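Local coordinates for type IV pilus secretin PilQ family protein (Vibrio cholerae, PDB 6W6M) that probably forms the gated outer-membrane channel, a ring of 14 subunits, through which the type IV pilus needed for natural competence passes, at residues L338-G343 with L405-S410; V380-T385 with F548-E553. One frame throughout, in Å; residues are numbered along the deposited sequence.

Contact 1 of 2, residues L338-G343 with L405-S410; sequences LGVRWG and LDLELS
Gly339, Arg341 and Gly343 pair with Ser410, Glu408 and Asp406 as the hydrogen-bonded pairs of an antiparallel sheet; Val340–Leu409 and Trp342–Leu407 are the non-hydrogen-bonded pairs between them. The strand axes approach to 4.7 Å at 173°, and each hydrogen-bonded pair closes a two-bond ring. At the central one, Arg341 N reaches Glu408 O at 3.0 Å and Glu408 N reaches Arg341 O at 2.9 Å. Leu405 CA adds a CA-H...O contact to Gly343 O.

The charged pair lies on the face shared by Arg341, Glu408 and Ser410. The Arg341 and Glu408 side chains run side by side in the same direction. Glu408 CG is anti to the backbone N (chi1 -177°) and the chain stays extended beyond it, whereas Arg341 bends at chi3. A salt bridge joins Arg341 NH2 to the syn side of Glu408 OE1 at 2.9 Å. The carboxylate sits at the guanidinium edge, but the two planes are turned 61° apart, and NH2 alone is bonded, Arg341 NE staying 3.6 Å from Glu408 OE1.

Apolar contacts occupy the other face. Leu407 CD1 touches Trp342 CB at 3.5 Å and lies 4.1 Å from Val340 CG1, its side chain slanting across both, while Val340 CG2 meets Leu409 CD2 as the two side chains lie side by side, pointing the same way.

Glu408 and Arg341 also pack on Ile357 of a neighbouring subunit. On one side, Leu405 and Leu407 bond through their backbones to Val396 and Phe394 of strand 390-397. On the other, Val340 and Trp342 bond to Leu382 and Val380, and Leu338 bonds to Thr551 of strand 549-568. The contact is therefore an interior seam of the sheet built on the long strands 320-347 and 404-429, consistent with a secretin barrel of long antiparallel strands.

Contact 2 of 2, residues V380-T385 with F548-E553; sequences VNLAST and FRRTYE
Arg550 reaches across to Ala383 with its guanidinium, while the base of its side chain lies against Leu382. CG is anti to the backbone N (chi1 173°), and CB packs 3.9 Å from Leu382 CB. Farther out, CD passes the carbonyl oxygen of Leu382 at 3.7 Å, and the bend at chi3 (56°) turns NE off the line of the extended CB–CG–CD part of the chain.

The guanidinium is bordered in three ways. Ala383 O lies at its edge, near its plane, and accepts a hydrogen bond from NH1; the modelled length is improbably short, so its exact value is doubtful at this resolution. Leu382 CA stands over one face, 4.2 Å above the plane and offset toward the rim. Thr385 CG2 approaches NH1 obliquely at 3.4 Å, the two side chains crossing at about a right angle. The remaining terminal nitrogen, NH2, forms a salt bridge with Asp533 OD2, so the group is held between the loop after strand 380-382 and strand 518-534, and its charge is probably balanced there.

Leu382 completes the contact by turning its CD1 methyl onto the backbone of the other segment, 4.0 Å from Arg549 CA. Leu382 and Arg550 also pack on Asn388 of a neighbouring subunit.

The touching parts run only 19° apart, yet no backbone hydrogen bond joins them. Each segment is instead bonded to strand 320-347. Such an arrangement, a short strand meeting the start of a long one along a shared partner, belongs here to the barrel wall of a secretin, whose subunits each contribute long antiparallel strands.

Overall arrangement
The centres of contacts 1 and 2 lie 9 Å apart. Strand 320-347 carries one segment of contact 1 and is the neighbour of both strands of contact 2: one of its edges pairs with 404-429, the other with 380-382 and 549-568. The two contacts meet directly where Arg341 CD packs on Asn381 OD1 and Leu338 O on Arg550 CG. Along the chain the segments alternate, 338-343, 380-385, 405-410 and 548-553, so the sheet ties together distant parts of the sequence. Contact 1 packs on one neighbouring subunit and contact 2 on another, consistent with both lying near subunit borders of the 14-chain secretin barrel.

Contact 1 of 2, residues L338-G343 with L405-S410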
loop_
_atom_site.group_PDB
_atom_site.type_symbol
_atom_site.label_atom_id
_atom_site.label_comp_id
_atom_site.label_asym_id
_atom_site.label_seq_id
_atom_site.Cartn_x
_atom_site.Cartn_y
_atom_site.Cartn_z
ATOM N N LEU A 338 -51.446 -45.480 -12.838
ATOM C CA LEU A 338 -52.678 -46.103 -12.359
ATOM C C LEU A 338 -52.700 -46.171 -10.835
ATOM O O LEU A 338 -51.704 -46.531 -10.212
ATOM C CB LEU A 338 -52.830 -47.521 -12.908
ATOM C CG LEU A 338 -53.011 -47.773 -14.401
ATOM C CD1 LEU A 338 -52.989 -49.242 -14.691
ATOM C CD2 LEU A 338 -54.275 -47.167 -14.934
ATOM N N GLY A 339 -53.842 -45.871 -10.222
ATOM C CA GLY A 339 -53.908 -45.867 -8.771
ATOM C C GLY A 339 -55.280 -46.223 -8.249
ATOM O O GLY A 339 -56.283 -46.086 -8.953
ATOM N N VAL A 340 -55.325 -46.667 -6.989
ATOM C CA VAL A 340 -56.544 -47.190 -6.380
ATOM C C VAL A 340 -56.657 -46.751 -4.926
ATOM O O VAL A 340 -55.678 -46.726 -4.178
ATOM C CB VAL A 340 -56.611 -48.728 -6.478
ATOM C CG1 VAL A 340 -57.805 -49.252 -5.743
ATOM C CG2 VAL A 340 -56.695 -49.160 -7.911
ATOM N N ARG A 341 -57.884 -46.447 -4.512
ATOM C CA ARG A 341 -58.135 -45.956 -3.160
ATOM C C ARG A 341 -59.411 -46.618 -2.657
ATOM O O ARG A 341 -60.485 -46.330 -3.183
ATOM C CB ARG A 341 -58.273 -44.440 -3.183
ATOM C CG ARG A 341 -57.619 -43.714 -2.050
ATOM C CD ARG A 341 -57.274 -42.311 -2.466
ATOM N NE ARG A 341 -58.428 -41.583 -2.967
ATOM C CZ ARG A 341 -58.964 -40.529 -2.366
ATOM N NH1 ARG A 341 -58.442 -40.072 -1.241
ATOM N NH2 ARG A 341 -60.016 -39.926 -2.896
ATOM N N TRP A 342 -59.324 -47.493 -1.658
ATOM C CA TRP A 342 -60.557 -48.099 -1.164
ATOM C C TRP A 342 -60.538 -48.277 0.342
ATOM O O TRP A 342 -59.482 -48.315 0.977
ATOM C CB TRP A 342 -60.869 -49.440 -1.836
ATOM C CG TRP A 342 -59.911 -50.550 -1.601
ATOM C CD1 TRP A 342 -58.940 -50.968 -2.445
ATOM C CD2 TRP A 342 -59.863 -51.424 -0.470
ATOM N NE1 TRP A 342 -58.274 -52.032 -1.911
ATOM C CE2 TRP A 342 -58.822 -52.334 -0.694
ATOM C CE3 TRP A 342 -60.597 -51.520 0.715
ATOM C CZ2 TRP A 342 -58.489 -53.331 0.223
ATOM C CZ3 TRP A 342 -60.267 -52.507 1.624
ATOM C CH2 TRP A 342 -59.222 -53.397 1.374
ATOM N N GLY A 343 -61.741 -48.406 0.898
ATOM C CA GLY A 343 -61.904 -48.517 2.336
ATOM C C GLY A 343 -63.169 -49.253 2.716
ATOM O O GLY A 343 -64.122 -49.332 1.935
ATOM N N LEU A 405 -68.757 -49.262 2.364
ATOM C CA LEU A 405 -67.574 -49.614 1.591
ATOM C C LEU A 405 -67.437 -48.698 0.383
ATOM O O LEU A 405 -68.414 -48.441 -0.322
ATOM C CB LEU A 405 -67.605 -51.083 1.162
ATOM C CG LEU A 405 -66.407 -51.746 0.500
ATOM C CD1 LEU A 405 -66.316 -53.217 0.885
ATOM C CD2 LEU A 405 -66.507 -51.592 -1.008
ATOM N N ASP A 406 -66.211 -48.220 0.152
ATOM C CA ASP A 406 -65.889 -47.269 -0.907
ATOM C C ASP A 406 -64.758 -47.794 -1.781
ATOM O O ASP A 406 -63.809 -48.402 -1.278
ATOM C CB ASP A 406 -65.457 -45.934 -0.324
ATOM C CG ASP A 406 -66.588 -45.180 0.303
ATOM O OD1 ASP A 406 -67.597 -45.810 0.662
ATOM O OD2 ASP A 406 -66.477 -43.948 0.422
ATOM N N LEU A 407 -64.835 -47.503 -3.085
ATOM C CA LEU A 407 -63.795 -47.913 -4.025
ATOM C C LEU A 407 -63.640 -46.891 -5.140
ATOM O O LEU A 407 -64.587 -46.666 -5.889
ATOM C CB LEU A 407 -64.113 -49.281 -4.630
ATOM C CG LEU A 407 -63.159 -49.832 -5.691
ATOM C CD1 LEU A 407 -61.782 -50.058 -5.122
ATOM C CD2 LEU A 407 -63.687 -51.122 -6.268
ATOM N N GLU A 408 -62.441 -46.321 -5.289
ATOM C CA GLU A 408 -62.154 -45.330 -6.322
ATOM C C GLU A 408 -60.954 -45.749 -7.157
ATOM O O GLU A 408 -59.939 -46.195 -6.616
ATOM C CB GLU A 408 -61.883 -43.961 -5.712
ATOM C CG GLU A 408 -61.650 -42.881 -6.739
ATOM C CD GLU A 408 -61.431 -41.520 -6.119
ATOM O OE1 GLU A 408 -61.423 -41.425 -4.879
ATOM O OE2 GLU A 408 -61.250 -40.537 -6.870
ATOM N N LEU A 409 -61.047 -45.588 -8.494
ATOM C CA LEU A 409 -59.962 -45.827 -9.431
ATOM C C LEU A 409 -59.528 -44.512 -10.057
ATOM O O LEU A 409 -60.350 -43.618 -10.264
ATOM C CB LEU A 409 -60.391 -46.786 -10.534
ATOM C CG LEU A 409 -60.729 -48.210 -10.115
ATOM C CD1 LEU A 409 -61.270 -48.976 -11.292
ATOM C CD2 LEU A 409 -59.513 -48.906 -9.556
ATOM N N SER A 410 -58.260 -44.391 -10.351
ATOM C CA SER A 410 -57.780 -43.190 -11.020
ATOM C C SER A 410 -56.657 -43.544 -11.979
ATOM O O SER A 410 -55.940 -44.524 -11.781
ATOM C CB SER A 410 -57.313 -42.133 -10.023
ATOM O OG SER A 410 -56.201 -42.597 -9.292
#

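Contact 2 of 2, residues V380-T385 with F548-E553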
loop_
_atom_site.group_PDB
_atom_site.type_symbol
_atom_site.label_atom_id
_atom_site.label_comp_id
_atom_site.label_asym_id
_atom_site.label_seq_id
_atom_site.Cartn_x
_atom_site.Cartn_y
_atom_site.Cartn_z
ATOM N N VAL A 380 -56.662 -48.917 1.827
ATOM C CA VAL A 380 -55.613 -48.851 0.822
ATOM C C VAL A 380 -55.682 -47.482 0.173
ATOM O O VAL A 380 -56.729 -47.093 -0.356
ATOM C CB VAL A 380 -55.767 -49.967 -0.216
ATOM C CG1 VAL A 380 -54.811 -49.764 -1.353
ATOM C CG2 VAL A 380 -55.546 -51.302 0.431
ATOM N N ASN A 381 -54.569 -46.751 0.205
ATOM C CA ASN A 381 -54.505 -45.361 -0.249
ATOM C C ASN A 381 -53.335 -45.205 -1.220
ATOM O O ASN A 381 -52.259 -44.762 -0.829
ATOM C CB ASN A 381 -54.368 -44.439 0.952
ATOM C CG ASN A 381 -54.583 -42.993 0.607
ATOM O OD1 ASN A 381 -55.342 -42.664 -0.294
ATOM N ND2 ASN A 381 -53.905 -42.115 1.320
ATOM N N LEU A 382 -53.556 -45.523 -2.496
ATOM C CA LEU A 382 -52.521 -45.522 -3.517
ATOM C C LEU A 382 -53.005 -44.769 -4.743
ATOM O O LEU A 382 -52.994 -45.277 -5.863
ATOM C CB LEU A 382 -52.119 -46.949 -3.862
ATOM C CG LEU A 382 -51.529 -47.740 -2.696
ATOM C CD1 LEU A 382 -51.214 -49.146 -3.100
ATOM C CD2 LEU A 382 -50.293 -47.060 -2.163
ATOM N N ALA A 383 -53.499 -43.555 -4.529
ATOM C CA ALA A 383 -54.077 -42.775 -5.611
ATOM C C ALA A 383 -53.006 -42.281 -6.575
ATOM O O ALA A 383 -51.891 -41.938 -6.180
ATOM C CB ALA A 383 -54.845 -41.581 -5.054
ATOM N N SER A 384 -53.370 -42.229 -7.854
ATOM C CA SER A 384 -52.507 -41.638 -8.867
ATOM C C SER A 384 -52.279 -40.165 -8.569
ATOM O O SER A 384 -53.220 -39.369 -8.559
ATOM C CB SER A 384 -53.128 -41.807 -10.250
ATOM O OG SER A 384 -52.611 -40.858 -11.155
ATOM N N THR A 385 -51.023 -39.803 -8.338
ATOM C CA THR A 385 -50.651 -38.471 -7.870
ATOM C C THR A 385 -50.236 -37.615 -9.060
ATOM O O THR A 385 -49.088 -37.667 -9.506
ATOM C CB THR A 385 -49.526 -38.561 -6.844
ATOM O OG1 THR A 385 -48.390 -39.202 -7.435
ATOM C CG2 THR A 385 -49.979 -39.352 -5.626
ATOM N N PHE A 548 -54.843 -53.518 -5.658
ATOM C CA PHE A 548 -53.964 -53.455 -4.497
ATOM C C PHE A 548 -52.605 -52.860 -4.838
ATOM O O PHE A 548 -51.607 -53.182 -4.198
ATOM C CB PHE A 548 -53.766 -54.840 -3.889
ATOM C CG PHE A 548 -55.013 -55.452 -3.339
ATOM C CD1 PHE A 548 -55.453 -55.130 -2.069
ATOM C CD2 PHE A 548 -55.733 -56.371 -4.078
ATOM C CE1 PHE A 548 -56.590 -55.700 -1.558
ATOM C CE2 PHE A 548 -56.869 -56.937 -3.570
ATOM C CZ PHE A 548 -57.298 -56.604 -2.309
ATOM N N ARG A 549 -52.522 -51.982 -5.831
ATOM C CA ARG A 549 -51.207 -51.528 -6.264
ATOM C C ARG A 549 -51.337 -50.240 -7.056
ATOM O O ARG A 549 -52.352 -49.989 -7.707
ATOM C CB ARG A 549 -50.510 -52.591 -7.106
ATOM C CG ARG A 549 -51.066 -52.731 -8.481
ATOM C CD ARG A 549 -50.630 -54.011 -9.109
ATOM N NE ARG A 549 -51.200 -54.162 -10.434
ATOM C CZ ARG A 549 -51.277 -55.313 -11.086
ATOM N NH1 ARG A 549 -50.825 -56.423 -10.531
ATOM N NH2 ARG A 549 -51.814 -55.351 -12.291
ATOM N N ARG A 550 -50.280 -49.432 -7.005
ATOM C CA ARG A 550 -50.122 -48.284 -7.886
ATOM C C ARG A 550 -48.923 -48.527 -8.782
ATOM O O ARG A 550 -47.886 -49.009 -8.317
ATOM C CB ARG A 550 -49.940 -46.986 -7.109
ATOM C CG ARG A 550 -49.612 -45.810 -7.991
ATOM C CD ARG A 550 -49.684 -44.516 -7.232
ATOM N NE ARG A 550 -48.818 -44.529 -6.067
ATOM C CZ ARG A 550 -48.880 -43.646 -5.083
ATOM N NH1 ARG A 550 -49.775 -42.676 -5.115
ATOM N NH2 ARG A 550 -48.048 -43.738 -4.062
ATOM N N THR A 551 -49.079 -48.196 -10.057
ATOM C CA THR A 551 -48.108 -48.461 -11.106
ATOM C C THR A 551 -47.783 -47.176 -11.860
ATOM O O THR A 551 -48.677 -46.393 -12.197
ATOM C CB THR A 551 -48.651 -49.522 -12.067
ATOM O OG1 THR A 551 -49.878 -49.067 -12.642
ATOM C CG2 THR A 551 -48.878 -50.839 -11.369
ATOM N N TYR A 552 -46.494 -46.972 -12.132
ATOM C CA TYR A 552 -46.006 -45.762 -12.783
ATOM C C TYR A 552 -45.008 -46.147 -13.860
ATOM O O TYR A 552 -44.175 -47.024 -13.632
ATOM C CB TYR A 552 -45.354 -44.841 -11.756
ATOM C CG TYR A 552 -44.730 -43.601 -12.329
ATOM C CD1 TYR A 552 -45.507 -42.520 -12.719
ATOM C CD2 TYR A 552 -43.364 -43.515 -12.502
ATOM C CE1 TYR A 552 -44.941 -41.392 -13.246
ATOM C CE2 TYR A 552 -42.791 -42.393 -13.035
ATOM C CZ TYR A 552 -43.581 -41.334 -13.404
ATOM O OH TYR A 552 -43.003 -40.211 -13.934
ATOM N N GLU A 553 -45.081 -45.502 -15.020
ATOM C CA GLU A 553 -44.170 -45.816 -16.111
ATOM C C GLU A 553 -43.909 -44.602 -16.988
ATOM O O GLU A 553 -44.840 -43.889 -17.369
ATOM C CB GLU A 553 -44.718 -46.939 -16.955
ATOM C CG GLU A 553 -43.796 -47.355 -18.046
ATOM C CD GLU A 553 -44.345 -48.506 -18.840
ATOM O OE1 GLU A 553 -45.475 -48.942 -18.541
ATOM O OE2 GLU A 553 -43.647 -48.983 -19.759
#